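Local coordinates for putative cytosolic protein (Geobacillus zalihae, PDB 6AHX), which probably senses copper and, as a repressor of the CsoR family, probably represses the genes of copper resistance until the metal binds, at residues A[37-42]-A[47-52]; A[27-32]-A[58-63]. One frame throughout, in Å; residues are numbered along the deposited sequence.

Contact 1 of 2, residues A[37-42]-A[47-52]; sequences KEMAAE and PDILLQ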
loop_
_atom_site.group_PDB
_atom_site.type_symbol
_atom_site.label_atom_id
_atom_site.label_comp_id
_atom_site.label_asym_id
_atom_site.label_seq_id
_atom_site.Cartn_x
_atom_site.Cartn_y
_atom_site.Cartn_z
ATOM N N LYS A 37 5.947 -2.794 -7.806
ATOM C CA LYS A 37 5.436 -3.451 -9.027
ATOM C C LYS A 37 6.545 -3.608 -10.133
ATOM O O LYS A 37 6.680 -4.674 -10.766
ATOM C CB LYS A 37 4.233 -2.654 -9.545
ATOM C CG LYS A 37 3.614 -3.201 -10.830
ATOM C CD LYS A 37 2.666 -2.221 -11.445
ATOM C CE LYS A 37 3.482 -1.114 -12.075
ATOM N NZ LYS A 37 2.544 -0.080 -12.606
ATOM N N GLU A 38 7.339 -2.553 -10.309
ATOM C CA GLU A 38 8.364 -2.560 -11.295
ATOM C C GLU A 38 9.506 -3.396 -10.827
ATOM O O GLU A 38 10.111 -4.040 -11.632
ATOM C CB GLU A 38 8.804 -1.156 -11.664
ATOM C CG GLU A 38 7.761 -0.360 -12.432
ATOM C CD GLU A 38 8.015 1.171 -12.440
ATOM O OE1 GLU A 38 7.188 1.891 -13.074
ATOM O OE2 GLU A 38 9.015 1.685 -11.819
ATOM N N MET A 39 9.799 -3.430 -9.545
ATOM C CA MET A 39 10.793 -4.358 -9.055
ATOM C C MET A 39 10.448 -5.792 -9.373
ATOM O O MET A 39 11.296 -6.569 -9.769
ATOM C CB MET A 39 10.946 -4.239 -7.521
ATOM C CG MET A 39 11.623 -2.948 -7.037
ATOM S SD MET A 39 11.600 -2.758 -5.231
ATOM C CE MET A 39 12.869 -3.927 -4.813
ATOM N N ALA A 40 9.206 -6.168 -9.123
ATOM C CA ALA A 40 8.715 -7.500 -9.437
ATOM C C ALA A 40 8.802 -7.768 -10.926
ATOM O O ALA A 40 9.335 -8.767 -11.357
ATOM C CB ALA A 40 7.266 -7.693 -8.939
ATOM N N ALA A 41 8.315 -6.850 -11.723
ATOM C CA ALA A 41 8.377 -6.998 -13.179
ATOM C C ALA A 41 9.791 -7.171 -13.722
ATOM O O ALA A 41 9.948 -7.892 -14.657
ATOM C CB ALA A 41 7.718 -5.832 -13.854
ATOM N N GLU A 42 10.788 -6.530 -13.113
ATOM C CA GLU A 42 12.222 -6.678 -13.435
ATOM C C GLU A 42 12.948 -7.846 -12.762
ATOM O O GLU A 42 14.145 -8.035 -12.999
ATOM C CB GLU A 42 12.991 -5.435 -13.033
ATOM C CG GLU A 42 12.494 -4.150 -13.631
ATOM C CD GLU A 42 13.065 -2.912 -12.933
ATOM O OE1 GLU A 42 14.092 -3.050 -12.207
ATOM O OE2 GLU A 42 12.477 -1.800 -13.113
ATOM N N PRO A 47 14.057 -10.609 -1.232
ATOM C CA PRO A 47 14.137 -9.831 0.037
ATOM C C PRO A 47 14.041 -8.297 -0.142
ATOM O O PRO A 47 13.466 -7.615 0.712
ATOM C CB PRO A 47 15.496 -10.239 0.632
ATOM C CG PRO A 47 15.959 -11.433 -0.161
ATOM C CD PRO A 47 15.305 -11.329 -1.515
ATOM N N ASP A 48 14.533 -7.807 -1.265
ATOM C CA ASP A 48 14.401 -6.400 -1.628
ATOM C C ASP A 48 12.927 -6.034 -1.730
ATOM O O ASP A 48 12.471 -4.987 -1.250
ATOM C CB ASP A 48 15.053 -6.105 -3.023
ATOM C CG ASP A 48 16.567 -6.424 -3.057
ATOM O OD1 ASP A 48 17.071 -7.129 -2.180
ATOM O OD2 ASP A 48 17.264 -5.974 -3.959
ATOM N N ILE A 49 12.197 -6.893 -2.427
ATOM C CA ILE A 49 10.783 -6.701 -2.663
ATOM C C ILE A 49 10.011 -6.744 -1.359
ATOM O O ILE A 49 9.211 -5.828 -1.079
ATOM C CB ILE A 49 10.249 -7.656 -3.728
ATOM C CG1 ILE A 49 10.898 -7.321 -5.102
ATOM C CG2 ILE A 49 8.727 -7.572 -3.800
ATOM C CD1 ILE A 49 10.397 -8.146 -6.280
ATOM N N LEU A 50 10.307 -7.735 -0.527
ATOM C CA LEU A 50 9.541 -7.925 0.685
ATOM C C LEU A 50 9.879 -6.855 1.700
ATOM O O LEU A 50 9.030 -6.466 2.461
ATOM C CB LEU A 50 9.849 -9.293 1.298
ATOM C CG LEU A 50 9.320 -10.508 0.524
ATOM C CD1 LEU A 50 9.602 -11.721 1.393
ATOM C CD2 LEU A 50 7.851 -10.465 0.130
ATOM N N LEU A 51 11.110 -6.369 1.679
ATOM C CA LEU A 51 11.465 -5.182 2.442
ATOM C C LEU A 51 10.615 -3.974 2.133
ATOM O O LEU A 51 10.183 -3.278 3.025
ATOM C CB LEU A 51 12.943 -4.796 2.186
ATOM C CG LEU A 51 13.578 -3.887 3.221
ATOM C CD1 LEU A 51 14.000 -4.749 4.416
ATOM C CD2 LEU A 51 14.745 -3.090 2.644
ATOM N N GLN A 52 10.358 -3.756 0.848
ATOM C CA GLN A 52 9.613 -2.582 0.410
ATOM C C GLN A 52 8.152 -2.761 0.676
ATOM O O GLN A 52 7.518 -1.794 1.103
ATOM C CB GLN A 52 9.892 -2.263 -1.057
ATOM C CG GLN A 52 11.350 -1.923 -1.328
ATOM C CD GLN A 52 11.919 -0.809 -0.461
ATOM O OE1 GLN A 52 11.205 0.035 0.079
ATOM N NE2 GLN A 52 13.210 -0.870 -0.247
#
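M39 and A40, in the last turn of helix 20-41, meet D48, I49 and Q52 near the start of helix 46-70, closing an antiparallel helical hairpin just before its turn. The two short segments run at 166° to one another with axes 10.0 Å apart, and no hydrogen bond joins them, so the contact is made by van der Waals packing, of side chains on each other and on the backbone.

The apolar part belongs to I49. Its CG1 branch carries CD1 out to the backbone of A40, with CD1 3.6 Å from A40 CA, while CG1 lies 3.9 Å from M39 CB. A40 suits its place because a methyl leaves the helix surface low enough for the isoleucine tip to settle against the main chain. With an alanine in place of I49, the backbone of A40 and the CB of M39 would probably lose part of their cover, and a gap would be likely to open between the helices. The same residues also face the second subunit, where I49 packs on Y18 and A40 on L26 of that chain.

M39 makes the second group of contacts, reaching over to the other helix at the more open side. Its chain runs extended through chi2 and then bends at chi3 (76°), which lays the terminal methyl against the helix backbone near D48 and I49. An unbranched, flexible thioether is well suited to such a crossing: it meets both D48 and Q52 at about a right angle, and its sulfur lies 4.0 Å from Q52 CG.

Polar groups border this patch. The D48 carboxylate pairs through OD2 with R44 in the turn, leaving the methylene of the aspartate to the methionine: M39 CE sits 3.6 Å from D48 CB.

Contact 2 of 2, residues A[27-32]-A[58-63]; sequences ARIEGH and KALDST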
loop_
_atom_site.group_PDB
_atom_site.type_symbol
_atom_site.label_atom_id
_atom_site.label_comp_id
_atom_site.label_asym_id
_atom_site.label_seq_id
_atom_site.Cartn_x
_atom_site.Cartn_y
_atom_site.Cartn_z
ATOM N N ALA A 27 -0.006 9.990 -1.990
ATOM C CA ALA A 27 0.672 10.053 -3.319
ATOM C C ALA A 27 2.056 9.399 -3.400
ATOM O O ALA A 27 2.364 8.708 -4.377
ATOM C CB ALA A 27 0.737 11.457 -3.856
ATOM N N ARG A 28 2.828 9.564 -2.347
ATOM C CA ARG A 28 4.127 8.897 -2.188
ATOM C C ARG A 28 4.034 7.365 -2.076
ATOM O O ARG A 28 4.805 6.641 -2.716
ATOM C CB ARG A 28 4.870 9.465 -0.958
ATOM C CG ARG A 28 5.746 10.656 -1.359
ATOM C CD ARG A 28 6.408 11.493 -0.255
ATOM N NE ARG A 28 6.453 10.989 1.137
ATOM C CZ ARG A 28 5.856 11.572 2.216
ATOM N NH1 ARG A 28 5.079 12.684 2.126
ATOM N NH2 ARG A 28 6.029 11.028 3.444
ATOM N N ILE A 29 3.090 6.912 -1.256
ATOM C CA ILE A 29 2.835 5.505 -1.088
ATOM C C ILE A 29 2.402 4.946 -2.420
ATOM O O ILE A 29 2.826 3.873 -2.810
ATOM C CB ILE A 29 1.774 5.221 -0.015
ATOM C CG1 ILE A 29 2.260 5.604 1.366
ATOM C CG2 ILE A 29 1.462 3.720 0.002
ATOM C CD1 ILE A 29 1.160 5.792 2.329
ATOM N N GLU A 30 1.602 5.705 -3.162
ATOM C CA GLU A 30 1.253 5.290 -4.537
ATOM C C GLU A 30 2.478 5.020 -5.439
ATOM O O GLU A 30 2.582 3.929 -6.005
ATOM C CB GLU A 30 0.298 6.302 -5.160
ATOM C CG GLU A 30 -0.283 5.821 -6.479
ATOM C CD GLU A 30 -0.897 6.903 -7.307
ATOM O OE1 GLU A 30 -1.346 7.920 -6.720
ATOM O OE2 GLU A 30 -0.979 6.666 -8.533
ATOM N N GLY A 31 3.403 5.996 -5.536
ATOM C CA GLY A 31 4.633 5.857 -6.338
ATOM C C GLY A 31 5.512 4.711 -5.842
ATOM O O GLY A 31 6.238 4.050 -6.577
ATOM N N HIS A 32 5.435 4.464 -4.560
ATOM C CA HIS A 32 6.247 3.433 -3.905
ATOM C C HIS A 32 5.724 2.066 -4.353
ATOM O O HIS A 32 6.485 1.217 -4.801
ATOM C CB HIS A 32 6.208 3.704 -2.404
ATOM C CG HIS A 32 7.246 2.986 -1.606
ATOM N ND1 HIS A 32 8.053 1.985 -2.114
ATOM C CD2 HIS A 32 7.534 3.067 -0.310
ATOM C CE1 HIS A 32 8.790 1.485 -1.154
ATOM N NE2 HIS A 32 8.504 2.141 -0.053
ATOM N N LYS A 58 3.907 -0.184 6.728
ATOM C CA LYS A 58 4.210 0.728 7.815
ATOM C C LYS A 58 3.807 2.174 7.507
ATOM O O LYS A 58 3.210 2.801 8.364
ATOM C CB LYS A 58 5.679 0.593 8.128
ATOM C CG LYS A 58 6.112 1.374 9.322
ATOM C CD LYS A 58 7.606 1.152 9.570
ATOM C CE LYS A 58 8.005 1.593 10.992
ATOM N NZ LYS A 58 9.171 2.530 10.928
ATOM N N ALA A 59 4.056 2.662 6.288
ATOM C CA ALA A 59 3.684 3.993 5.857
ATOM C C ALA A 59 2.188 4.161 5.869
ATOM O O ALA A 59 1.662 5.216 6.292
ATOM C CB ALA A 59 4.214 4.255 4.457
ATOM N N LEU A 60 1.492 3.120 5.423
ATOM C CA LEU A 60 0.024 3.122 5.427
ATOM C C LEU A 60 -0.559 3.148 6.868
ATOM O O LEU A 60 -1.498 3.869 7.171
ATOM C CB LEU A 60 -0.545 1.920 4.635
ATOM C CG LEU A 60 -0.548 2.013 3.085
ATOM C CD1 LEU A 60 -0.685 0.639 2.450
ATOM C CD2 LEU A 60 -1.633 2.927 2.484
ATOM N N ASP A 61 -0.009 2.337 7.727
ATOM C CA ASP A 61 -0.314 2.357 9.136
ATOM C C ASP A 61 -0.085 3.747 9.743
ATOM O O ASP A 61 -0.954 4.258 10.389
ATOM C CB ASP A 61 0.488 1.288 9.852
ATOM C CG ASP A 61 0.175 1.236 11.349
ATOM O OD1 ASP A 61 -0.917 0.863 11.717
ATOM O OD2 ASP A 61 1.001 1.638 12.176
ATOM N N SER A 62 1.011 4.419 9.453
ATOM C CA SER A 62 1.207 5.768 9.984
ATOM C C SER A 62 0.259 6.803 9.470
ATOM O O SER A 62 -0.192 7.676 10.201
ATOM C CB SER A 62 2.609 6.243 9.688
ATOM O OG SER A 62 3.412 5.364 10.423
ATOM N N THR A 63 0.007 6.728 8.191
ATOM C CA THR A 63 -0.971 7.557 7.577
ATOM C C THR A 63 -2.380 7.390 8.169
ATOM O O THR A 63 -3.026 8.367 8.358
ATOM C CB THR A 63 -0.968 7.327 6.043
ATOM O OG1 THR A 63 0.353 7.561 5.587
ATOM C CG2 THR A 63 -1.915 8.267 5.363
#
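I29 drives its side chain between A59, L60 and T63, and all four residues are buried. The branches of the isoleucine divide the work. I29 CG1 lies anti to the carbonyl carbon (chi1 -67°), which sends that branch toward A59, 3.9 Å from its CB, and leaves CG2, anti to the backbone N, to face L60, 4.0 Å from its CD2. The end of the longer branch, CD1, rests between that leucine methyl and the hydroxyl of T63, whose OG1 is 3.8 Å away. A beta-branched residue fits here because it presents two arms to different neighbours, while the small A59 leaves room for the isoleucine between the helices, whose axes are 10.6 Å apart.

These segments form the middle of an antiparallel helical hairpin, at 166° to each other, from the all-helical fold of the metal-sensitive repressor family. Across the dimer, I29 also packs on V33 of the second subunit and L60 on V56 of that subunit.

T63 can sit in this apolar setting because its hydroxyl is turned back on its own helix: OG1 donates to A59 O at 2.8 Å, 33° from the carbonyl plane, and the backbone N of T63 reaches the same oxygen from the opposite face.

Packing is looser toward the partly exposed H32. Its CB heads for the other helix, yet the side chain stays 5.9 Å from segment 58-63 and instead touches Q52 and V56, further back on helix 46-70.

Overall arrangement
Both contacts join helix 20-41 to helix 46-70, with their centres about 16 Å apart along one hairpin. In chain order the segments run 27-32, 37-42, 47-52 and 58-63, so contact 1 is nested inside the loop that contact 2 closes. Contact 2 lies at the middle of the chain, about 1 Å from its centre, whereas contact 1 is near the turn, about 15 Å from it. They meet directly where Q52 OE1 packs 3.1 Å from H32 CE1. Both also touch the second subunit, and K37 of contact 1 bridges to E30 of that chain, so hairpin packing and dimer assembly are built from the same helices.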